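Local coordinates for aeromonas extracellular serine protease (Aeromonas sobria, PDB 3WQB), which cleaves peptide bonds that follow Lys-Lys or Lys-Arg pairs as a secreted, calcium-binding serine protease and acts on host plasma proteins such as prekallikrein, prothrombin and fibrinogen, at residues T117-I122 and A338-S343; Q202-A207 and L356-L361; A369-A374 and G405-P410; W547-T552 and I586-R591; V561-R566 and E570-T575. The protein carries 1 engineered substitution. One frame throughout, in Å; residues are numbered along the deposited sequence.

Contacts 1 and 2 belong to the subtilisin domain and share neighbouring helices of the chain: 335-352 serves contact 1 and 358-368 contact 2, their centres 21 Å apart. Their segments alternate along the chain, so each contact joins parts of the domain far apart in sequence. Contact 3 comes next in the chain and ties the loop after helix 358-368 to strand 407-408. Contacts 4 and 5 lie in the P-domain: the 561-566/570-575 hairpin falls in the sequence between the two strands of contact 4, yet sits about 34 Å from it, centre to centre. That hairpin continues a sheet begun by strands 222-225 and 228-233, so the two domains share a sheet.

Contact 1 (T117-I122 and A338-S343); sequences TSVSGI and ATPSTS
Pro340 meets Val119 and Ile122 in a largely apolar contact with no hydrogen bond across it, every touching residue being buried. The proline ring points at helix 115-124 and is touched on CB and CG. Val119 brings CG1, set anti to the backbone N (chi1 166°), to within 3.8 Å of Pro340 CB, the two side chains crossing at about a right angle. Ile122 meets the ring with both branches: its CG2 lies 3.8 Å from Pro340 CB, while CD1 comes to 4.0 Å from Pro340 CG. A compact ring suits this place, since the axes of segments 117-122 and 338-343 approach to 8.6 Å, crossing at -33°.

Polar atoms touch the interface without bonding across it. Val119 O lies 3.5 Å from Pro340 CB, and Ile122 CG2 rests 3.9 Å from Ser341 OG, whose hydroxyl is hydrogen-bonded to Thr282 and to Ser337 O.

Within helix 335-352, proline has no N-H to give to the preceding turn, and the helix is kinked there. Two residues on, Thr342 OG1 is 3.0 Å from Ala338 O, which also accepts from Thr342 N; the two donors arrive from opposite faces of the carbonyl plane.

Val119 also lies near Asp78 of the predicted charge relay. The pairing is that of the subtilase core, where the helix of the predicted catalytic histidine, His115, packs against the helix that carries the predicted catalytic serine near its start, replaced here by the engineered Ala336.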
# COMPACT_ATOMS: atom_id res chain seq x y z
N THR A 117 6.13 -15.13 6.31
CA THR A 117 7.38 -15.87 6.21
C THR A 117 7.98 -15.74 4.81
O THR A 117 9.19 -15.55 4.65
CB THR A 117 7.16 -17.33 6.64
OG1 THR A 117 6.70 -17.34 7.99
CG2 THR A 117 8.43 -18.16 6.52
N SER A 118 7.11 -15.79 3.80
CA SER A 118 7.55 -15.58 2.42
C SER A 118 8.08 -14.16 2.20
O SER A 118 9.12 -13.97 1.57
CB SER A 118 6.41 -15.90 1.45
OG SER A 118 6.02 -17.27 1.52
N VAL A 119 7.35 -13.17 2.70
CA VAL A 119 7.79 -11.77 2.70
C VAL A 119 9.18 -11.63 3.34
O VAL A 119 10.08 -11.01 2.76
CB VAL A 119 6.75 -10.88 3.45
CG1 VAL A 119 7.30 -9.50 3.79
CG2 VAL A 119 5.49 -10.74 2.62
N SER A 120 9.34 -12.22 4.53
CA SER A 120 10.57 -12.11 5.28
C SER A 120 11.78 -12.64 4.53
O SER A 120 12.85 -12.02 4.57
CB SER A 120 10.44 -12.79 6.65
OG SER A 120 9.44 -12.12 7.41
N GLY A 121 11.62 -13.75 3.82
CA GLY A 121 12.71 -14.34 3.06
C GLY A 121 13.17 -13.48 1.89
O GLY A 121 14.35 -13.43 1.58
N ILE A 122 12.22 -12.82 1.23
CA ILE A 122 12.57 -11.90 0.16
C ILE A 122 13.52 -10.82 0.71
O ILE A 122 14.52 -10.47 0.07
CB ILE A 122 11.31 -11.29 -0.48
CG1 ILE A 122 10.56 -12.37 -1.26
CG2 ILE A 122 11.67 -10.09 -1.38
CD1 ILE A 122 9.13 -11.98 -1.61
N ALA A 338 6.40 -7.02 -3.98
CA ALA A 338 7.02 -5.75 -4.34
C ALA A 338 7.43 -4.97 -3.09
O ALA A 338 8.47 -4.30 -3.08
CB ALA A 338 6.08 -4.93 -5.19
N THR A 339 6.62 -5.10 -2.05
CA THR A 339 6.87 -4.40 -0.79
C THR A 339 8.19 -4.84 -0.14
O THR A 339 9.04 -3.98 0.11
CB THR A 339 5.62 -4.50 0.13
OG1 THR A 339 4.51 -3.88 -0.53
CG2 THR A 339 5.85 -3.79 1.44
N PRO A 340 8.39 -6.16 0.11
CA PRO A 340 9.68 -6.58 0.68
C PRO A 340 10.85 -6.40 -0.29
O PRO A 340 11.98 -6.24 0.15
CB PRO A 340 9.47 -8.06 1.03
CG PRO A 340 8.32 -8.50 0.17
CD PRO A 340 7.42 -7.27 0.13
N SER A 341 10.58 -6.44 -1.59
CA SER A 341 11.63 -6.09 -2.56
C SER A 341 12.15 -4.68 -2.32
O SER A 341 13.36 -4.44 -2.36
CB SER A 341 11.13 -6.27 -3.99
OG SER A 341 10.86 -7.63 -4.26
N THR A 342 11.23 -3.76 -2.03
CA THR A 342 11.57 -2.38 -1.72
C THR A 342 12.17 -2.24 -0.32
O THR A 342 13.13 -1.50 -0.14
CB THR A 342 10.32 -1.49 -1.90
OG1 THR A 342 9.82 -1.67 -3.24
CG2 THR A 342 10.64 -0.03 -1.68
N SER A 343 11.62 -2.96 0.66
CA SER A 343 12.18 -2.99 2.02
C SER A 343 13.63 -3.43 1.99
O SER A 343 14.48 -2.84 2.64
CB SER A 343 11.35 -3.91 2.93
OG SER A 343 10.06 -3.36 3.13

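Contact 2 (Q202-A207 and L356-L361); sequences QQTLKA and LSVRDL
The CG2 methyl of Thr204 lies against CB and CG1 of Val358, the side chains crossing at about a right angle. The distances are 3.9 Å from Thr204 CG2 to Val358 CB and 4.0 Å to Val358 CG1. With OG1 anti to the carbonyl carbon (chi1 -62°), CG2 is left anti to the backbone N, and threonine divides its two branches: CG2 faces the apolar partner, while OG1 turns back to Phe200 O one turn earlier in helix 191-205. Short beta-branched side chains suit the spot, putting a methyl close to the backbone where Thr204 and Val358 come near.

Beside this pair a water joins the backbones. It donates to Thr204 O at 2.6 Å and accepts from Val358 N at 2.9 Å, so an N-H in the first turn of helix 358-368, which has no partner in a preceding turn, gains one. That first turn is a capping box: Ser357, at the N-cap, receives Asp360 N on its OG at 3.0 Å, and Ser357 N gives back to Asp360 OD2 at 3.2 Å, through the anti lone pair of the carboxylate.

Toward the outside the contact thins. The CB of Leu205 points away, yet its end returns, and Leu205 CD2 lies 4.3 Å from Arg359 CD. The arginine's aliphatic part is used here; its guanidinium makes a salt bridge with Glu473, in the P-domain sequence range, and a hydrogen bond to Pro433 O.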
# COMPACT_ATOMS: atom_id res chain seq x y z
N GLN A 202 6.34 10.70 13.17
CA GLN A 202 7.39 10.77 14.18
C GLN A 202 8.52 9.78 13.89
O GLN A 202 9.69 10.09 14.06
CB GLN A 202 6.81 10.54 15.56
CG GLN A 202 5.98 11.70 16.03
CD GLN A 202 6.70 13.05 15.87
OE1 GLN A 202 7.88 13.19 16.24
NE2 GLN A 202 6.00 14.05 15.33
N GLN A 203 8.14 8.59 13.44
CA GLN A 203 9.10 7.55 13.13
C GLN A 203 9.91 7.83 11.88
O GLN A 203 11.07 7.45 11.78
CB GLN A 203 8.37 6.21 13.01
CG GLN A 203 8.01 5.60 14.37
CD GLN A 203 9.23 5.07 15.10
OE1 GLN A 203 9.80 5.74 15.96
NE2 GLN A 203 9.65 3.87 14.73
N THR A 204 9.29 8.48 10.90
CA THR A 204 9.98 8.81 9.65
C THR A 204 10.98 9.95 9.86
O THR A 204 12.12 9.88 9.38
CB THR A 204 8.99 9.19 8.54
OG1 THR A 204 8.13 8.08 8.25
CG2 THR A 204 9.73 9.59 7.26
N LEU A 205 10.56 11.00 10.57
CA LEU A 205 11.35 12.24 10.64
C LEU A 205 12.42 12.32 11.73
O LEU A 205 13.12 13.32 11.82
CB LEU A 205 10.42 13.46 10.68
CG LEU A 205 9.56 13.63 9.42
CD1 LEU A 205 8.67 14.86 9.55
CD2 LEU A 205 10.38 13.68 8.12
N LYS A 206 12.60 11.27 12.50
CA LYS A 206 13.60 11.31 13.57
C LYS A 206 14.99 10.96 13.05
O LYS A 206 15.15 10.56 11.90
CB LYS A 206 13.21 10.34 14.68
CG LYS A 206 13.12 8.92 14.17
CD LYS A 206 12.73 7.97 15.25
CE LYS A 206 12.93 6.57 14.74
NZ LYS A 206 12.75 5.53 15.79
N ALA A 207 15.99 11.10 13.91
CA ALA A 207 17.32 10.56 13.62
C ALA A 207 17.21 9.05 13.42
O ALA A 207 16.44 8.38 14.13
CB ALA A 207 18.28 10.88 14.74
N LEU A 356 21.83 8.87 5.95
CA LEU A 356 20.80 9.42 5.08
C LEU A 356 19.40 9.27 5.65
O LEU A 356 19.04 8.24 6.21
CB LEU A 356 20.88 8.80 3.69
CG LEU A 356 22.15 9.22 2.93
CD1 LEU A 356 22.12 8.67 1.53
CD2 LEU A 356 22.32 10.74 2.90
N SER A 357 18.61 10.34 5.52
CA SER A 357 17.22 10.35 5.95
C SER A 357 16.36 9.55 4.98
O SER A 357 16.77 9.24 3.85
CB SER A 357 16.71 11.79 6.00
OG SER A 357 16.50 12.27 4.69
N VAL A 358 15.15 9.22 5.43
CA VAL A 358 14.19 8.54 4.57
C VAL A 358 13.90 9.35 3.32
O VAL A 358 13.84 8.80 2.22
CB VAL A 358 12.90 8.23 5.35
CG1 VAL A 358 11.84 7.67 4.41
CG2 VAL A 358 13.19 7.24 6.47
N ARG A 359 13.75 10.67 3.46
CA ARG A 359 13.52 11.51 2.30
C ARG A 359 14.72 11.52 1.34
O ARG A 359 14.53 11.55 0.13
CB ARG A 359 13.12 12.92 2.70
CG ARG A 359 11.70 12.99 3.21
CD ARG A 359 11.42 14.29 3.97
NE ARG A 359 11.65 15.46 3.14
CZ ARG A 359 12.63 16.35 3.32
NH1 ARG A 359 13.51 16.23 4.31
NH2 ARG A 359 12.72 17.38 2.48
N ASP A 360 15.94 11.46 1.88
CA ASP A 360 17.12 11.34 1.04
C ASP A 360 17.11 10.03 0.26
O ASP A 360 17.42 10.02 -0.93
CB ASP A 360 18.41 11.40 1.88
CG ASP A 360 18.70 12.78 2.40
OD1 ASP A 360 18.55 13.75 1.64
OD2 ASP A 360 19.10 12.86 3.58
N LEU A 361 16.76 8.94 0.94
CA LEU A 361 16.72 7.63 0.29
C LEU A 361 15.64 7.57 -0.79
O LEU A 361 15.86 7.01 -1.87
CB LEU A 361 16.55 6.53 1.33
CG LEU A 361 17.69 6.49 2.36
CD1 LEU A 361 17.24 5.73 3.59
CD2 LEU A 361 18.95 5.90 1.77
O HOH W 1 14.31 10.27 8.00

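Contact 3 (A369-A374 and G405-P410); sequences ATRVDA and GMWFSP
An inverse gamma turn centred on Arg371, in the loop that follows helix 358-368, directs that side chain onto Trp407 of the short strand 407-408. The guanidinium lies flat on the indole, the planes only 8° apart and the centres 3.9 Å apart. The delocalised charge of the group makes a cation-pi interaction: Arg371 CZ stands 3.9 Å from the centroid of the five-membered ring of Trp407, 20° from the ring normal.

The rest of the chain follows the same face. Arg371 CD approaches Trp407 CD2 to 3.5 Å and makes a CH-pi contact with the five-membered ring, NE continues over the indole, and NH1 reaches the benzo side, 3.8 Å from Trp407 CZ2. A bend at chi3 (39°) lets the guanidinium lie along the ring after CD has met it.

Strand 407-408 pairs in antiparallel fashion with 400-401, forming a small two-stranded sheet, and Phe408 is backbone hydrogen-bonded to Glu400. From this sheet Trp407 points toward the loop, while the CB of Phe408 points the other way and its ring meets Phe414 edge-to-face. Arginine and tryptophan suit a surface position: the broad indole offers a polarisable face, and a guanidinium stacked on it can keep its N-H groups directed outward round its rim, toward water or other acceptors. Trp399 also touches Arg371, and its NE1 bonds to Val372 O.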
# COMPACT_ATOMS: atom_id res chain seq x y z
N ALA A 369 15.73 5.26 -10.59
CA ALA A 369 14.82 4.21 -11.07
C ALA A 369 14.80 4.09 -12.59
O ALA A 369 15.03 5.06 -13.32
CB ALA A 369 13.42 4.45 -10.51
N THR A 370 14.55 2.87 -13.06
CA THR A 370 14.59 2.53 -14.49
C THR A 370 13.22 2.74 -15.12
O THR A 370 12.20 2.27 -14.59
CB THR A 370 15.04 1.06 -14.67
OG1 THR A 370 16.27 0.84 -13.98
CG2 THR A 370 15.20 0.69 -16.15
N ARG A 371 13.21 3.43 -16.25
CA ARG A 371 11.97 3.68 -16.98
C ARG A 371 11.58 2.46 -17.83
O ARG A 371 11.69 2.46 -19.06
CB ARG A 371 12.11 4.95 -17.83
CG ARG A 371 10.78 5.51 -18.35
CD ARG A 371 10.83 7.00 -18.76
NE ARG A 371 12.08 7.39 -19.43
CZ ARG A 371 12.21 7.59 -20.74
NH1 ARG A 371 11.18 7.46 -21.56
NH2 ARG A 371 13.40 7.94 -21.23
N VAL A 372 11.14 1.41 -17.15
CA VAL A 372 10.70 0.19 -17.82
C VAL A 372 9.43 0.45 -18.61
O VAL A 372 8.68 1.39 -18.32
CB VAL A 372 10.45 -0.94 -16.81
CG1 VAL A 372 11.76 -1.46 -16.25
CG2 VAL A 372 9.50 -0.48 -15.70
N ASP A 373 9.17 -0.38 -19.63
CA ASP A 373 7.93 -0.33 -20.38
C ASP A 373 7.70 1.11 -20.87
O ASP A 373 6.61 1.68 -20.69
CB ASP A 373 6.77 -0.82 -19.51
CG ASP A 373 5.51 -1.12 -20.30
OD1 ASP A 373 5.56 -1.21 -21.54
OD2 ASP A 373 4.45 -1.26 -19.65
N ALA A 374 8.72 1.66 -21.52
CA ALA A 374 8.79 3.10 -21.77
C ALA A 374 7.70 3.61 -22.70
O ALA A 374 7.36 4.79 -22.67
CB ALA A 374 10.15 3.46 -22.34
N GLY A 405 11.82 17.69 -14.81
CA GLY A 405 12.58 16.70 -15.55
C GLY A 405 12.43 15.27 -15.05
O GLY A 405 13.11 14.36 -15.55
N MET A 406 11.56 15.07 -14.08
CA MET A 406 11.33 13.74 -13.50
C MET A 406 10.29 12.96 -14.31
O MET A 406 9.17 13.44 -14.53
CB MET A 406 10.84 13.85 -12.05
CG MET A 406 11.84 14.44 -11.07
SD MET A 406 13.26 13.40 -10.72
CE MET A 406 12.52 12.01 -9.87
N TRP A 407 10.67 11.76 -14.74
CA TRP A 407 9.75 10.86 -15.41
C TRP A 407 8.89 10.16 -14.37
O TRP A 407 9.40 9.69 -13.35
CB TRP A 407 10.51 9.81 -16.21
CG TRP A 407 11.06 10.33 -17.50
CD1 TRP A 407 12.34 10.75 -17.75
CD2 TRP A 407 10.35 10.47 -18.74
NE1 TRP A 407 12.47 11.15 -19.05
CE2 TRP A 407 11.26 10.98 -19.69
CE3 TRP A 407 9.03 10.22 -19.13
CZ2 TRP A 407 10.89 11.25 -21.01
CZ3 TRP A 407 8.67 10.47 -20.45
CH2 TRP A 407 9.60 10.98 -21.37
N PHE A 408 7.60 10.05 -14.66
CA PHE A 408 6.67 9.42 -13.72
C PHE A 408 5.53 8.76 -14.48
O PHE A 408 5.07 9.29 -15.49
CB PHE A 408 6.11 10.46 -12.74
CG PHE A 408 5.19 9.87 -11.70
CD1 PHE A 408 5.73 9.28 -10.56
CD2 PHE A 408 3.81 9.88 -11.87
CE1 PHE A 408 4.90 8.70 -9.59
CE2 PHE A 408 2.96 9.30 -10.91
CZ PHE A 408 3.52 8.71 -9.77
N SER A 409 5.07 7.62 -13.96
CA SER A 409 3.85 7.00 -14.46
C SER A 409 3.05 6.46 -13.27
O SER A 409 3.63 6.05 -12.26
CB SER A 409 4.16 5.89 -15.46
OG SER A 409 4.88 4.83 -14.84
N PRO A 410 1.71 6.45 -13.37
CA PRO A 410 0.94 5.85 -12.27
C PRO A 410 1.15 4.34 -12.18
O PRO A 410 0.93 3.76 -11.12
CB PRO A 410 -0.51 6.18 -12.64
CG PRO A 410 -0.48 6.40 -14.11
CD PRO A 410 0.82 7.06 -14.38

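Contact 4 (W547-T552 and I586-R591); sequences WRLEVT and ISWSLR
Leu549 lies over the face of Trp588, its CB 3.7 Å from the centroid of the six-membered ring and only 8° from the ring normal. Farther along the same face, Leu549 CD2 meets Trp588 CG at 3.7 Å, so one leucine covers much of the indole, the two side chains running antiparallel along one another. Trp588 holds its CG between the backbone N and the carbonyl carbon (chi1 69°), which turns the ring toward Leu549 on the facing sheet; the ring's edge faces Trp547 O, 3.9 Å from Trp588 CH2. A second aromatic-aliphatic pair stands beside the first: Leu590 CD2 rests over the five-membered ring of Trp547, 3.6 Å from Trp547 CG, the side chains crossing at about a right angle.

These four residues are buried. The strands that carry them, 545-553 and 583-595, belong to different antiparallel sheets, and the axes of segments 547-552 and 586-591 come no nearer than 9.3 Å, which leaves room for large side chains between the layers of the P-domain's beta sandwich.

The other side of strand 545-553 is polar, with Arg548 partly exposed and Glu550 buried. The CB of Arg548 points away from strand 583-595, and the arginine grips Glu550 side-on, Arg548 NE and NH2 both reaching Glu550 OE2, with NE at 2.9 Å. Arg500 takes the other oxygen of Glu550.

Each indole N-H still has an acceptor, Ser462 OG for Trp588 and Ala543 O for Trp547. Tryptophan can therefore fill the sandwich with apolar surface without burying an unpaired donor, and at this point the sheets are held together by dispersion and CH-pi contacts, with no hydrogen bond between the two segments.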
# COMPACT_ATOMS: atom_id res chain seq x y z
N TRP A 547 -2.95 25.96 -8.51
CA TRP A 547 -3.22 24.53 -8.64
C TRP A 547 -4.71 24.33 -8.92
O TRP A 547 -5.55 24.95 -8.27
CB TRP A 547 -2.86 23.83 -7.34
CG TRP A 547 -1.40 23.79 -7.04
CD1 TRP A 547 -0.63 24.80 -6.53
CD2 TRP A 547 -0.53 22.66 -7.17
NE1 TRP A 547 0.67 24.38 -6.36
CE2 TRP A 547 0.75 23.06 -6.75
CE3 TRP A 547 -0.72 21.34 -7.62
CZ2 TRP A 547 1.85 22.19 -6.77
CZ3 TRP A 547 0.36 20.48 -7.65
CH2 TRP A 547 1.64 20.91 -7.22
N ARG A 548 -5.03 23.48 -9.88
CA ARG A 548 -6.42 23.30 -10.29
C ARG A 548 -6.88 21.86 -10.17
O ARG A 548 -6.23 20.94 -10.68
CB ARG A 548 -6.62 23.81 -11.73
CG ARG A 548 -8.03 23.67 -12.26
CD ARG A 548 -8.19 24.29 -13.64
NE ARG A 548 -7.54 23.53 -14.70
CZ ARG A 548 -6.43 23.90 -15.34
NH1 ARG A 548 -5.81 25.02 -15.00
NH2 ARG A 548 -5.93 23.14 -16.31
N LEU A 549 -8.00 21.66 -9.48
CA LEU A 549 -8.66 20.36 -9.44
C LEU A 549 -9.70 20.29 -10.54
O LEU A 549 -10.46 21.24 -10.75
CB LEU A 549 -9.34 20.15 -8.09
CG LEU A 549 -9.89 18.74 -7.85
CD1 LEU A 549 -8.76 17.76 -7.54
CD2 LEU A 549 -10.90 18.77 -6.73
N GLU A 550 -9.74 19.16 -11.24
CA GLU A 550 -10.70 18.95 -12.32
C GLU A 550 -11.46 17.67 -12.05
O GLU A 550 -10.85 16.65 -11.75
CB GLU A 550 -9.96 18.85 -13.67
CG GLU A 550 -9.36 20.15 -14.14
CD GLU A 550 -8.76 20.08 -15.53
OE1 GLU A 550 -8.69 18.98 -16.13
OE2 GLU A 550 -8.37 21.14 -16.04
N VAL A 551 -12.79 17.72 -12.14
CA VAL A 551 -13.63 16.54 -11.94
C VAL A 551 -14.61 16.46 -13.12
O VAL A 551 -15.28 17.44 -13.41
CB VAL A 551 -14.43 16.63 -10.62
CG1 VAL A 551 -15.35 15.41 -10.45
CG2 VAL A 551 -13.49 16.76 -9.42
N THR A 552 -14.66 15.30 -13.78
CA THR A 552 -15.56 15.10 -14.92
C THR A 552 -16.31 13.79 -14.78
O THR A 552 -15.72 12.78 -14.40
CB THR A 552 -14.78 15.05 -16.26
OG1 THR A 552 -13.85 16.13 -16.33
CG2 THR A 552 -15.74 15.17 -17.43
N ILE A 586 -18.41 19.92 -3.70
CA ILE A 586 -18.67 20.62 -2.44
C ILE A 586 -17.44 21.42 -1.98
O ILE A 586 -17.52 22.62 -1.73
CB ILE A 586 -19.15 19.63 -1.34
CG1 ILE A 586 -20.47 18.97 -1.75
CG2 ILE A 586 -19.28 20.34 0.02
CD1 ILE A 586 -20.82 17.72 -0.96
N SER A 587 -16.31 20.73 -1.88
CA SER A 587 -15.08 21.37 -1.42
C SER A 587 -13.91 20.50 -1.80
O SER A 587 -14.07 19.31 -2.06
CB SER A 587 -15.09 21.54 0.10
OG SER A 587 -15.01 20.29 0.76
N TRP A 588 -12.73 21.10 -1.82
CA TRP A 588 -11.51 20.33 -1.84
C TRP A 588 -10.47 21.06 -1.03
O TRP A 588 -10.60 22.26 -0.78
CB TRP A 588 -11.03 20.03 -3.26
CG TRP A 588 -10.52 21.21 -4.04
CD1 TRP A 588 -11.24 22.29 -4.47
CD2 TRP A 588 -9.18 21.40 -4.51
NE1 TRP A 588 -10.43 23.14 -5.17
CE2 TRP A 588 -9.16 22.62 -5.21
CE3 TRP A 588 -7.99 20.66 -4.39
CZ2 TRP A 588 -8.00 23.12 -5.81
CZ3 TRP A 588 -6.84 21.15 -4.99
CH2 TRP A 588 -6.86 22.37 -5.70
N SER A 589 -9.44 20.33 -0.62
CA SER A 589 -8.33 20.90 0.13
C SER A 589 -7.02 20.41 -0.46
O SER A 589 -6.94 19.28 -0.95
CB SER A 589 -8.42 20.53 1.61
OG SER A 589 -9.60 21.03 2.19
N LEU A 590 -6.01 21.27 -0.41
CA LEU A 590 -4.70 20.98 -0.96
C LEU A 590 -3.62 21.13 0.10
O LEU A 590 -3.57 22.14 0.81
CB LEU A 590 -4.39 21.93 -2.13
CG LEU A 590 -3.02 21.83 -2.79
CD1 LEU A 590 -2.81 20.47 -3.46
CD2 LEU A 590 -2.84 22.94 -3.81
N ARG A 591 -2.77 20.11 0.20
CA ARG A 591 -1.59 20.19 1.04
C ARG A 591 -0.34 19.89 0.23
O ARG A 591 -0.22 18.83 -0.38
CB ARG A 591 -1.67 19.24 2.25
CG ARG A 591 -0.50 19.45 3.19
CD ARG A 591 -0.70 18.75 4.50
NE ARG A 591 -0.20 19.59 5.57
CZ ARG A 591 -0.21 19.26 6.86
NH1 ARG A 591 -0.70 18.09 7.24
NH2 ARG A 591 0.27 20.12 7.76

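Contact 5 (V561-R566 and E570-T575); sequences VSLLNR and ERTTLT
The guanidinium of Arg571 has Leu564 CD1 over the centre of one face, 3.8 Å above its plane, and Leu564 CD2 comes to 4.0 Å from Arg571 NH2. The two side chains run alongside each other in the same direction; extended from CG to NE, the arginine follows the leucine, and Arg571 CG also meets Leu564 CD1 at 3.8 Å. On an exposed surface this suits both types, since the long aliphatic stem shields the leucine while the charged end can remain near water.

The pair rides on a beta hairpin, strands 559-565 and 571-576, with five backbone hydrogen bonds between residues 561-566 and 570-575. Val561 and Leu574 form one hydrogen-bonded pair, Leu563 and Thr572 the next, each with two N-H...O bonds of 2.8 Å; beyond them, Asn565 N gives to Glu570 O. Leu564 and Arg571 are a non-hydrogen-bonded pair, and there Arg571 CA approaches Leu563 O to 3.2 Å in a CA-H...O contact. Asn565 OD1 bonds to Thr568 N, with a weak bond to Glu567 N, bracing the connecting turn. Strand 559-565 also pairs with 228-233, placing the hairpin at the end of a four-stranded sheet.

The face opposite Arg571 is mainly apolar, Val561, Leu563 and Leu574 being buried and Thr572 partly exposed. Leu563 CD1 fits between two neighbours of the facing strand, 3.8 Å from both Thr572 CB and Leu574 CB. Its CG lies anti to the carbonyl carbon (chi1 -47°), leaning the branch across toward Leu574. Branched side chains suit this face, where Leu563, Thr572 and Leu574 all touch Gln518 of helix 512-520.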
# COMPACT_ATOMS: atom_id res chain seq x y z
N VAL A 561 -21.07 -5.61 -12.99
CA VAL A 561 -20.01 -6.10 -12.12
C VAL A 561 -20.42 -7.48 -11.64
O VAL A 561 -21.55 -7.68 -11.20
CB VAL A 561 -19.81 -5.14 -10.92
CG1 VAL A 561 -18.77 -5.68 -9.95
CG2 VAL A 561 -19.41 -3.75 -11.41
N SER A 562 -19.49 -8.42 -11.72
CA SER A 562 -19.71 -9.79 -11.26
C SER A 562 -19.38 -9.85 -9.77
O SER A 562 -18.30 -9.41 -9.33
CB SER A 562 -18.82 -10.77 -12.04
OG SER A 562 -18.96 -10.61 -13.45
N LEU A 563 -20.32 -10.40 -9.00
CA LEU A 563 -20.17 -10.60 -7.56
C LEU A 563 -20.11 -12.09 -7.27
O LEU A 563 -21.05 -12.83 -7.60
CB LEU A 563 -21.35 -9.98 -6.80
CG LEU A 563 -21.82 -8.56 -7.12
CD1 LEU A 563 -23.19 -8.33 -6.53
CD2 LEU A 563 -20.82 -7.57 -6.57
N LEU A 564 -19.02 -12.54 -6.67
CA LEU A 564 -18.86 -13.94 -6.27
C LEU A 564 -18.93 -14.08 -4.77
O LEU A 564 -18.12 -13.50 -4.06
CB LEU A 564 -17.53 -14.51 -6.78
CG LEU A 564 -17.08 -15.89 -6.29
CD1 LEU A 564 -18.00 -16.98 -6.82
CD2 LEU A 564 -15.64 -16.15 -6.73
N ASN A 565 -19.90 -14.85 -4.28
CA ASN A 565 -19.93 -15.26 -2.89
C ASN A 565 -18.93 -16.42 -2.73
O ASN A 565 -19.15 -17.49 -3.28
CB ASN A 565 -21.35 -15.71 -2.53
CG ASN A 565 -21.51 -16.03 -1.05
OD1 ASN A 565 -20.74 -16.80 -0.48
ND2 ASN A 565 -22.54 -15.45 -0.44
N ARG A 566 -17.84 -16.19 -2.00
CA ARG A 566 -16.74 -17.16 -1.97
C ARG A 566 -17.10 -18.48 -1.28
O ARG A 566 -16.57 -19.54 -1.63
CB ARG A 566 -15.49 -16.55 -1.33
CG ARG A 566 -14.94 -15.37 -2.10
CD ARG A 566 -13.70 -14.80 -1.43
NE ARG A 566 -12.50 -15.54 -1.79
CZ ARG A 566 -11.26 -15.18 -1.46
NH1 ARG A 566 -11.05 -14.07 -0.75
NH2 ARG A 566 -10.23 -15.92 -1.84
N GLU A 570 -22.07 -18.71 -5.29
CA GLU A 570 -23.13 -18.01 -6.04
C GLU A 570 -22.58 -16.76 -6.70
O GLU A 570 -21.93 -15.93 -6.05
CB GLU A 570 -24.32 -17.65 -5.16
CG GLU A 570 -25.56 -17.21 -5.97
CD GLU A 570 -26.57 -16.39 -5.17
OE1 GLU A 570 -26.31 -16.08 -3.99
OE2 GLU A 570 -27.62 -16.04 -5.75
N ARG A 571 -22.83 -16.62 -8.00
CA ARG A 571 -22.48 -15.41 -8.71
C ARG A 571 -23.71 -14.56 -9.00
O ARG A 571 -24.72 -15.05 -9.51
CB ARG A 571 -21.70 -15.71 -9.99
CG ARG A 571 -20.28 -16.21 -9.72
CD ARG A 571 -19.46 -16.29 -11.00
NE ARG A 571 -18.04 -16.56 -10.75
CZ ARG A 571 -17.52 -17.76 -10.50
NH1 ARG A 571 -18.30 -18.84 -10.44
NH2 ARG A 571 -16.22 -17.89 -10.29
N THR A 572 -23.61 -13.28 -8.65
CA THR A 572 -24.65 -12.28 -8.86
C THR A 572 -24.11 -11.26 -9.86
O THR A 572 -22.90 -11.08 -10.00
CB THR A 572 -24.99 -11.52 -7.54
OG1 THR A 572 -25.17 -12.45 -6.46
CG2 THR A 572 -26.28 -10.70 -7.68
N THR A 573 -25.01 -10.59 -10.58
CA THR A 573 -24.62 -9.43 -11.37
C THR A 573 -25.11 -8.16 -10.68
O THR A 573 -26.25 -8.07 -10.24
CB THR A 573 -25.11 -9.51 -12.83
OG1 THR A 573 -24.39 -10.54 -13.51
CG2 THR A 573 -24.87 -8.18 -13.56
N LEU A 574 -24.21 -7.19 -10.57
CA LEU A 574 -24.54 -5.87 -10.07
C LEU A 574 -24.54 -4.93 -11.25
O LEU A 574 -23.59 -4.90 -12.03
CB LEU A 574 -23.51 -5.44 -9.02
CG LEU A 574 -23.66 -4.09 -8.33
CD1 LEU A 574 -24.92 -4.05 -7.47
CD2 LEU A 574 -22.43 -3.78 -7.50
N THR A 575 -25.63 -4.18 -11.42
CA THR A 575 -25.72 -3.19 -12.48
C THR A 575 -25.52 -1.80 -11.89
O THR A 575 -26.16 -1.44 -10.89
CB THR A 575 -27.06 -3.27 -13.23
OG1 THR A 575 -27.23 -4.61 -13.73
CG2 THR A 575 -27.10 -2.29 -14.40